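Local coordinates for protein EIAV protease (Equine infectious anemia virus, PDB 1FMB) that is a dimeric retroviral aspartic protease that probably cleaves the viral polyproteins during maturation of the virus, at residues A[67-72]-A[78-83]. The protein carries 1 engineered substitution. Residues are numbered along the deposited sequence; the frame is centred on the assembly and turned at random.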
# COMPACT_ATOMS: atom_id res chain seq x y z
N VAL A 67 -11.93 18.17 0.68
CA VAL A 67 -12.90 17.22 1.17
C VAL A 67 -12.97 17.33 2.71
O VAL A 67 -12.13 17.89 3.37
CB VAL A 67 -12.64 15.71 0.88
CG1 VAL A 67 -12.61 15.32 -0.61
CG2 VAL A 67 -11.33 15.23 1.53
N THR A 68 -14.08 16.89 3.26
CA THR A 68 -14.33 16.74 4.68
C THR A 68 -14.56 15.22 4.86
O THR A 68 -15.42 14.52 4.29
CB THR A 68 -15.63 17.42 5.16
OG1 THR A 68 -15.28 18.80 5.03
CG2 THR A 68 -15.69 17.13 6.65
N ILE A 69 -13.75 14.63 5.75
CA ILE A 69 -13.87 13.20 6.02
C ILE A 69 -14.37 13.01 7.46
O ILE A 69 -13.81 13.69 8.30
CB ILE A 69 -12.53 12.45 5.88
CG1 ILE A 69 -12.12 12.53 4.40
CG2 ILE A 69 -12.58 10.99 6.29
CD1 ILE A 69 -10.74 11.97 4.15
N LYS A 70 -15.35 12.15 7.64
CA LYS A 70 -15.85 11.89 8.99
C LYS A 70 -15.72 10.39 9.25
O LYS A 70 -16.08 9.47 8.52
CB LYS A 70 -17.21 12.55 9.13
N LYS A 71 -15.07 10.06 10.37
CA LYS A 71 -14.83 8.67 10.81
C LYS A 71 -14.31 8.72 12.26
O LYS A 71 -13.56 9.64 12.60
CB LYS A 71 -13.71 7.99 10.00
CG LYS A 71 -13.42 6.54 10.29
CD LYS A 71 -14.54 5.59 9.95
CE LYS A 71 -14.22 4.13 10.23
NZ LYS A 71 -15.40 3.30 9.86
N LYS A 72 -14.61 7.65 12.99
CA LYS A 72 -14.11 7.57 14.38
C LYS A 72 -14.45 8.88 15.10
O LYS A 72 -13.64 9.44 15.84
CB LYS A 72 -12.59 7.50 14.29
CG LYS A 72 -11.83 6.22 14.45
CD LYS A 72 -10.36 6.62 14.61
CE LYS A 72 -9.79 5.96 15.87
NZ LYS A 72 -8.31 6.00 15.98
N THR A 78 -9.42 18.30 4.51
CA THR A 78 -8.12 18.28 3.85
C THR A 78 -8.31 18.23 2.34
O THR A 78 -9.42 18.51 1.88
CB THR A 78 -7.37 17.05 4.39
OG1 THR A 78 -6.04 17.10 3.87
CG2 THR A 78 -8.09 15.76 4.03
N ARG A 79 -7.25 17.99 1.57
CA ARG A 79 -7.35 17.88 0.15
C ARG A 79 -7.04 16.41 -0.19
O ARG A 79 -6.23 15.79 0.51
CB ARG A 79 -6.39 18.74 -0.65
CG ARG A 79 -7.01 20.13 -0.80
CD ARG A 79 -6.85 20.58 -2.24
NE ARG A 79 -6.58 22.00 -2.32
CZ ARG A 79 -5.58 22.46 -3.08
NH1 ARG A 79 -4.77 21.68 -3.79
NH2 ARG A 79 -5.38 23.78 -3.11
N MET A 80 -7.68 15.84 -1.20
CA MET A 80 -7.42 14.49 -1.60
C MET A 80 -7.12 14.55 -3.11
O MET A 80 -7.71 15.41 -3.78
CB MET A 80 -8.66 13.59 -1.52
CG MET A 80 -8.71 12.87 -0.19
SD MET A 80 -10.11 11.76 -0.05
CE MET A 80 -9.56 10.12 -0.56
N LEU A 81 -6.24 13.69 -3.59
CA LEU A 81 -6.02 13.69 -5.04
C LEU A 81 -7.13 12.89 -5.69
O LEU A 81 -7.85 12.09 -5.03
CB LEU A 81 -4.70 12.95 -5.36
CG LEU A 81 -3.48 13.58 -4.66
CD1 LEU A 81 -2.21 12.84 -5.04
CD2 LEU A 81 -3.38 15.05 -5.04
N VAL A 82 -7.42 13.09 -6.97
CA VAL A 82 -8.44 12.34 -7.73
C VAL A 82 -7.74 11.70 -8.95
O VAL A 82 -6.97 12.38 -9.67
CB VAL A 82 -9.59 13.25 -8.18
CG1 VAL A 82 -10.59 12.37 -8.91
CG2 VAL A 82 -10.20 13.99 -6.99
N ALA A 83 -7.91 10.41 -9.20
CA ALA A 83 -7.23 9.78 -10.36
C ALA A 83 -7.96 8.57 -10.86
O ALA A 83 -8.80 7.99 -10.13
CB ALA A 83 -5.77 9.44 -9.94
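With chi1 at -62°, Val-67 places CG2 between its own backbone N and carbonyl carbon, on the side where Met-80 arrives; Met-80 holds CG anti to its carbonyl carbon, and its extended chi2 carries SD outward past the same methyl, the bend at chi3 turning only CE. The two side chains meet inside the beta hairpin formed by strands 58-71 and 74-83 of the retroviral aspartic protease fold, crossing at about a right angle. Val-67 CG2 lies 3.9 Å from Met-80 CG and 4.0 Å from SD, so one methyl packs against the middle of the thioether chain. Ile-69 extends CD1 to within 4.3 Å of Met-80 SD, giving the sulfur an aliphatic neighbour from each of two residues of segment 67-72.

The backbones are joined at Val-67 and Thr-78, an antiparallel hydrogen-bonded pair. Val-67 N donates to Thr-78 O at 2.8 Å, and the bond is nearly straight (172°); Thr-78 N returns a bond to Val-67 O at 3.0 Å. From this pair the segments run to different ends of the hairpin, their short axes at 100°: Ile-69 pairs through backbone hydrogen bonds with Ile-76, and Met-80 with Thr-65. The Met-80 side chain therefore reaches Val-67 and Ile-69 diagonally. Strand 10-15 adds Ile-15 against both Val-67 and Ile-69, and Leu-33 of strand 32-34 touches Met-80, which extends the apolar cluster into the subunit interior. On the same face of the sheet as Val-67, the methyl of Thr-78 completes the contact, its CG2 resting 4.1 Å from Val-67 CG2.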